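Local coordinates for proto-oncogene tyrosine-protein kinase receptor Ret (PDB 7AMK) that serves as a receptor tyrosine kinase whose cadherin-like extracellular domains probably take part in recognising GDNF bound to its co-receptor GFR alpha 1, at residues Y8-Y13 / P21-I26; T128-E133 / I205-R210. The protein carries 4 engineered substitutions. All coordinates share one frame; numbering follows the deposited sequence.

Contact 1: residues Y8-Y13 / P21-I26; sequences YTENIY and PLLQVI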
loop_
_atom_site.group_PDB
_atom_site.type_symbol
_atom_site.label_atom_id
_atom_site.label_comp_id
_atom_site.label_asym_id
_atom_site.label_seq_id
_atom_site.Cartn_x
_atom_site.Cartn_y
_atom_site.Cartn_z
ATOM N N TYR A 8 3.729 -37.154 34.325
ATOM C CA TYR A 8 4.155 -38.527 34.548
ATOM C C TYR A 8 2.914 -39.397 34.638
ATOM O O TYR A 8 1.850 -38.939 35.066
ATOM C CB TYR A 8 4.999 -38.679 35.814
ATOM C CG TYR A 8 6.359 -38.024 35.748
ATOM C CD1 TYR A 8 6.515 -36.669 36.045
ATOM C CD2 TYR A 8 7.487 -38.758 35.402
ATOM C CE1 TYR A 8 7.755 -36.066 35.977
ATOM C CE2 TYR A 8 8.738 -38.168 35.340
ATOM C CZ TYR A 8 8.863 -36.828 35.616
ATOM O OH TYR A 8 10.093 -36.245 35.550
ATOM N N THR A 9 3.041 -40.655 34.217
ATOM C CA THR A 9 1.912 -41.568 34.310
ATOM C C THR A 9 2.403 -42.942 34.728
ATOM O O THR A 9 3.553 -43.312 34.485
ATOM C CB THR A 9 1.113 -41.671 32.991
ATOM O OG1 THR A 9 1.928 -42.257 31.961
ATOM C CG2 THR A 9 0.669 -40.302 32.548
ATOM N N GLU A 10 1.516 -43.683 35.380
ATOM C CA GLU A 10 1.774 -45.069 35.724
ATOM C C GLU A 10 0.471 -45.695 36.191
ATOM O O GLU A 10 -0.508 -44.999 36.477
ATOM C CB GLU A 10 2.859 -45.205 36.800
ATOM C CG GLU A 10 4.244 -45.594 36.261
ATOM C CD GLU A 10 4.295 -47.008 35.647
ATOM O OE1 GLU A 10 3.260 -47.727 35.617
ATOM O OE2 GLU A 10 5.388 -47.402 35.192
ATOM N N ASN A 11 0.467 -47.021 36.221
ATOM C CA ASN A 11 -0.626 -47.799 36.777
ATOM C C ASN A 11 -0.260 -48.249 38.184
ATOM O O ASN A 11 0.910 -48.508 38.489
ATOM C CB ASN A 11 -0.917 -49.022 35.905
ATOM C CG ASN A 11 -1.103 -48.656 34.454
ATOM O OD1 ASN A 11 -1.849 -47.735 34.134
ATOM N ND2 ASN A 11 -0.406 -49.357 33.569
ATOM N N ILE A 12 -1.267 -48.328 39.037
ATOM C CA ILE A 12 -1.115 -48.901 40.364
ATOM C C ILE A 12 -2.223 -49.931 40.524
ATOM O O ILE A 12 -3.308 -49.814 39.939
ATOM C CB ILE A 12 -1.166 -47.833 41.493
ATOM C CG1 ILE A 12 -2.445 -47.000 41.411
ATOM C CG2 ILE A 12 0.075 -46.946 41.470
ATOM C CD1 ILE A 12 -2.568 -45.971 42.533
ATOM N N TYR A 13 -1.938 -50.948 41.322
ATOM C CA TYR A 13 -2.814 -52.092 41.457
ATOM C C TYR A 13 -3.195 -52.308 42.910
ATOM O O TYR A 13 -2.446 -51.948 43.822
ATOM C CB TYR A 13 -2.148 -53.367 40.919
ATOM C CG TYR A 13 -1.818 -53.275 39.466
ATOM C CD1 TYR A 13 -2.742 -53.673 38.512
ATOM C CD2 TYR A 13 -0.590 -52.792 39.038
ATOM C CE1 TYR A 13 -2.451 -53.594 37.165
ATOM C CE2 TYR A 13 -0.288 -52.710 37.682
ATOM C CZ TYR A 13 -1.231 -53.115 36.758
ATOM O OH TYR A 13 -0.971 -53.050 35.413
ATOM N N PRO A 21 8.501 -48.713 45.125
ATOM C CA PRO A 21 8.730 -47.524 44.302
ATOM C C PRO A 21 7.876 -47.560 43.047
ATOM O O PRO A 21 7.607 -48.624 42.483
ATOM C CB PRO A 21 10.219 -47.622 43.958
ATOM C CG PRO A 21 10.440 -49.134 43.852
ATOM C CD PRO A 21 9.520 -49.757 44.904
ATOM N N LEU A 22 7.448 -46.367 42.624
ATOM C CA LEU A 22 6.508 -46.169 41.521
ATOM C C LEU A 22 7.143 -45.479 40.325
ATOM O O LEU A 22 6.970 -45.917 39.178
ATOM C CB LEU A 22 5.294 -45.345 41.988
ATOM C CG LEU A 22 4.493 -45.920 43.162
ATOM C CD1 LEU A 22 3.367 -44.973 43.605
ATOM C CD2 LEU A 22 3.925 -47.315 42.837
ATOM N N LEU A 23 7.874 -44.399 40.569
ATOM C CA LEU A 23 8.511 -43.644 39.502
ATOM C C LEU A 23 9.403 -42.600 40.158
ATOM O O LEU A 23 9.350 -42.387 41.371
ATOM C CB LEU A 23 7.481 -42.991 38.564
ATOM C CG LEU A 23 6.357 -42.157 39.215
ATOM C CD1 LEU A 23 6.781 -40.717 39.605
ATOM C CD2 LEU A 23 5.116 -42.131 38.330
ATOM N N GLN A 24 10.227 -41.959 39.336
ATOM C CA GLN A 24 11.176 -40.943 39.772
ATOM C C GLN A 24 10.941 -39.656 38.987
ATOM O O GLN A 24 11.069 -39.644 37.756
ATOM C CB GLN A 24 12.606 -41.432 39.581
ATOM C CG GLN A 24 13.639 -40.427 40.072
ATOM C CD GLN A 24 15.030 -40.818 39.633
ATOM O OE1 GLN A 24 15.253 -41.962 39.240
ATOM N NE2 GLN A 24 15.974 -39.864 39.676
ATOM N N VAL A 25 10.543 -38.595 39.701
ATOM C CA VAL A 25 10.387 -37.249 39.143
ATOM C C VAL A 25 11.766 -36.625 38.992
ATOM O O VAL A 25 12.575 -36.657 39.931
ATOM C CB VAL A 25 9.520 -36.377 40.068
ATOM C CG1 VAL A 25 9.562 -34.920 39.646
ATOM C CG2 VAL A 25 8.104 -36.880 40.123
ATOM N N ILE A 26 12.034 -36.024 37.828
ATOM C CA ILE A 26 13.337 -35.443 37.517
ATOM C C ILE A 26 13.254 -33.922 37.555
ATOM O O ILE A 26 12.322 -33.327 36.995
ATOM C CB ILE A 26 13.856 -35.898 36.145
ATOM C CG1 ILE A 26 13.951 -37.414 36.095
ATOM C CG2 ILE A 26 15.214 -35.223 35.834
ATOM C CD1 ILE A 26 15.088 -37.953 36.901
HETATM O O HOH W 1 10.054 -33.368 34.545
#
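Tyr8 and Ile26 supply the one direct hydrogen bond between segments 8-13 and 21-26: the backbone N of Ile26 donates to Tyr8 OH at 3.0 Å, nearly straight at 166°. A water donates to Tyr8 OH, also at 3.0 Å, and makes a weak bond to Ile26 O. In Tyr8, CG stands anti to the carbonyl carbon (chi1 -68°), on a CB that points at segment 21-26; the backbone of Tyr8 meanwhile pairs with Glu108 and Lys110 of strand 106-114.

Apolar contacts follow the strands away from this bond, from Val25 to Leu22. Val25 CG2 sits over one face of the Tyr8 ring, displaced toward the rim and 4.2 Å from CE1. Leu23 points at the opposing strand, and its CD2 branch serves two residues, lying 4.1 Å from Glu10 CB and a little farther from Tyr8 CB; the leucine and the glutamate slide past each other in opposite directions. Farther along, Ile12 CG2 meets Leu22 CD2 obliquely at 4.1 Å.

The charged end of Glu10 serves other partners. OE1 accepts from Asn11 N through its anti lone pair, and OE2 forms a salt bridge with Arg154.

The strand axes run antiparallel at 174° but 8.0 Å apart, too far for ladder pairing. This is face-to-face packing in a β-sandwich, as in cadherin-like domains: strand 7-14 edges one sheet and strand 21-24 another. Across such a gap side chains do the joining, and the phenol oxygen of the buried Tyr8, held by two donors, probably pins the ring at one end of a largely apolar interface.

Contact 2: residues T128-E133 / I205-R210; sequences TLCFPE and IVCMVR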
loop_
_atom_site.group_PDB
_atom_site.type_symbol
_atom_site.label_atom_id
_atom_site.label_comp_id
_atom_site.label_asym_id
_atom_site.label_seq_id
_atom_site.Cartn_x
_atom_site.Cartn_y
_atom_site.Cartn_z
ATOM N N THR A 128 6.535 -53.975 27.265
ATOM C CA THR A 128 5.901 -53.244 28.359
ATOM C C THR A 128 6.824 -53.155 29.565
ATOM O O THR A 128 6.884 -52.116 30.226
ATOM C CB THR A 128 4.584 -53.921 28.776
ATOM O OG1 THR A 128 3.772 -54.185 27.626
ATOM C CG2 THR A 128 3.807 -53.022 29.742
ATOM N N LEU A 129 7.516 -54.254 29.893
ATOM C CA LEU A 129 8.454 -54.228 31.011
ATOM C C LEU A 129 9.515 -53.153 30.816
ATOM O O LEU A 129 9.912 -52.471 31.772
ATOM C CB LEU A 129 9.117 -55.596 31.170
ATOM C CG LEU A 129 10.312 -55.656 32.136
ATOM C CD1 LEU A 129 9.915 -55.320 33.593
ATOM C CD2 LEU A 129 10.996 -57.014 32.071
ATOM N N CYS A 130 9.972 -52.992 29.579
ATOM C CA CYS A 130 11.039 -52.091 29.186
ATOM C C CYS A 130 10.602 -50.626 29.105
ATOM O O CYS A 130 11.295 -49.740 29.619
ATOM C CB CYS A 130 11.586 -52.559 27.836
ATOM S SG CYS A 130 12.782 -53.907 28.026
ATOM N N PHE A 131 9.476 -50.351 28.443
ATOM C CA PHE A 131 9.128 -48.986 28.074
ATOM C C PHE A 131 7.655 -48.717 28.318
ATOM O O PHE A 131 6.807 -49.553 27.989
ATOM C CB PHE A 131 9.427 -48.689 26.600
ATOM C CG PHE A 131 10.873 -48.796 26.228
ATOM C CD1 PHE A 131 11.777 -47.792 26.567
ATOM C CD2 PHE A 131 11.325 -49.871 25.483
ATOM C CE1 PHE A 131 13.107 -47.891 26.190
ATOM C CE2 PHE A 131 12.664 -49.962 25.098
ATOM C CZ PHE A 131 13.553 -48.973 25.464
ATOM N N PRO A 132 7.325 -47.541 28.852
ATOM C CA PRO A 132 5.915 -47.148 28.968
ATOM C C PRO A 132 5.189 -47.279 27.641
ATOM O O PRO A 132 5.776 -47.213 26.559
ATOM C CB PRO A 132 5.985 -45.688 29.408
ATOM C CG PRO A 132 7.335 -45.560 30.073
ATOM C CD PRO A 132 8.246 -46.517 29.371
ATOM N N GLU A 133 3.878 -47.464 27.743
ATOM C CA GLU A 133 3.061 -47.674 26.556
ATOM C C GLU A 133 3.237 -46.532 25.558
ATOM O O GLU A 133 3.593 -46.755 24.393
ATOM C CB GLU A 133 1.605 -47.833 26.979
ATOM C CG GLU A 133 1.399 -49.005 27.921
ATOM C CD GLU A 133 1.778 -48.695 29.355
ATOM O OE1 GLU A 133 1.772 -47.497 29.724
ATOM O OE2 GLU A 133 2.079 -49.649 30.112
ATOM N N ILE A 205 16.444 -45.689 22.148
ATOM C CA ILE A 205 16.779 -46.340 23.413
ATOM C C ILE A 205 16.714 -47.860 23.224
ATOM O O ILE A 205 15.785 -48.379 22.594
ATOM C CB ILE A 205 15.803 -45.875 24.515
ATOM C CG1 ILE A 205 15.798 -44.345 24.647
ATOM C CG2 ILE A 205 16.121 -46.509 25.871
ATOM C CD1 ILE A 205 17.188 -43.715 24.826
ATOM N N VAL A 206 17.710 -48.581 23.744
ATOM C CA VAL A 206 17.729 -50.044 23.742
ATOM C C VAL A 206 17.580 -50.530 25.173
ATOM O O VAL A 206 18.276 -50.050 26.081
ATOM C CB VAL A 206 19.017 -50.615 23.120
ATOM C CG1 VAL A 206 20.211 -50.284 23.981
ATOM C CG2 VAL A 206 18.910 -52.127 22.989
ATOM N N CYS A 207 16.679 -51.493 25.367
ATOM C CA CYS A 207 16.456 -52.170 26.638
ATOM C C CYS A 207 16.940 -53.622 26.503
ATOM O O CYS A 207 16.524 -54.331 25.581
ATOM C CB CYS A 207 14.975 -52.109 27.009
ATOM S SG CYS A 207 14.514 -52.914 28.528
ATOM N N MET A 208 17.832 -54.047 27.404
ATOM C CA MET A 208 18.432 -55.383 27.367
ATOM C C MET A 208 18.020 -56.147 28.615
ATOM O O MET A 208 18.264 -55.694 29.730
ATOM C CB MET A 208 19.956 -55.304 27.259
ATOM C CG MET A 208 20.394 -54.590 25.994
ATOM S SD MET A 208 22.108 -54.047 25.949
ATOM C CE MET A 208 22.814 -55.446 25.051
ATOM N N VAL A 209 17.384 -57.288 28.420
ATOM C CA VAL A 209 16.719 -58.007 29.487
ATOM C C VAL A 209 17.270 -59.423 29.497
ATOM O O VAL A 209 17.213 -60.124 28.478
ATOM C CB VAL A 209 15.199 -57.990 29.293
ATOM C CG1 VAL A 209 14.468 -58.626 30.493
ATOM C CG2 VAL A 209 14.737 -56.556 29.052
ATOM N N ARG A 210 17.863 -59.819 30.612
ATOM C CA ARG A 210 18.352 -61.182 30.763
ATOM C C ARG A 210 17.212 -62.005 31.354
ATOM O O ARG A 210 16.886 -61.873 32.532
ATOM C CB ARG A 210 19.601 -61.221 31.635
ATOM C CG ARG A 210 20.369 -62.542 31.560
#
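Cys130 and Cys207 are joined by a disulfide, SG to SG 2.1 Å, with a torsion of -71° about the S-S bond, which ties the last turn of helix 126-130 to strand 200-210, three residues before its end. The two half-cystines reach the bond differently. Cys207 holds SG anti to its backbone N (chi1 179°), whereas in Cys130 the sulfur stands anti to the carbonyl carbon. Val209 CG2 packs against Cys130 SG at 3.4 Å, and Val209 CG1 lies 4.1 Å from Leu129 CD2.

Phe131, the first residue to leave the helical conformation, lays its ring on the other side of the disulfide. The strand is a central one in the four-stranded sheet of a cadherin domain, flanked by strands 165-170 and 215-227, and alternate residues Ile205, Cys207 and Val209 point their CB atoms at the helix end, although the tip of Ile205 then leads away. Ile205 CG2 comes to the ring edge, in its plane, and lies close to Phe131 CE1 at 3.3 Å. Cys207 CB approaches Phe131 CE2 at 3.7 Å, while Cys207 SG makes an oblique sulfur-aromatic contact, 5.4 Å from the ring centroid and 28° off its normal. Beside the apolar cluster, the carbonyl oxygen of Cys130 accepts a hydrogen bond from Tyr168 OH of the adjoining strand.

Overall arrangement
Contact 1 belongs to the first cadherin-like domain and contact 2 packs a short helix against the sheet of the second; their centres are 16 Å apart. They follow one another along the chain, the first closing before the second opens, yet they meet in space: Asn11 ND2 comes within 4.3 Å of Glu133 OE2, a packing contact. Arg154 links them more firmly, forming salt bridges to both Glu10 and Glu133. Helix 155-160 also touches both, through Leu22 and Leu129 among others. Together they stand beside the junction of the two domains. The side chains of Leu22 and Leu129 lie about 12 Å and 11 Å from bound N-acetylglucosamine, glycan on the protein and not a pocket.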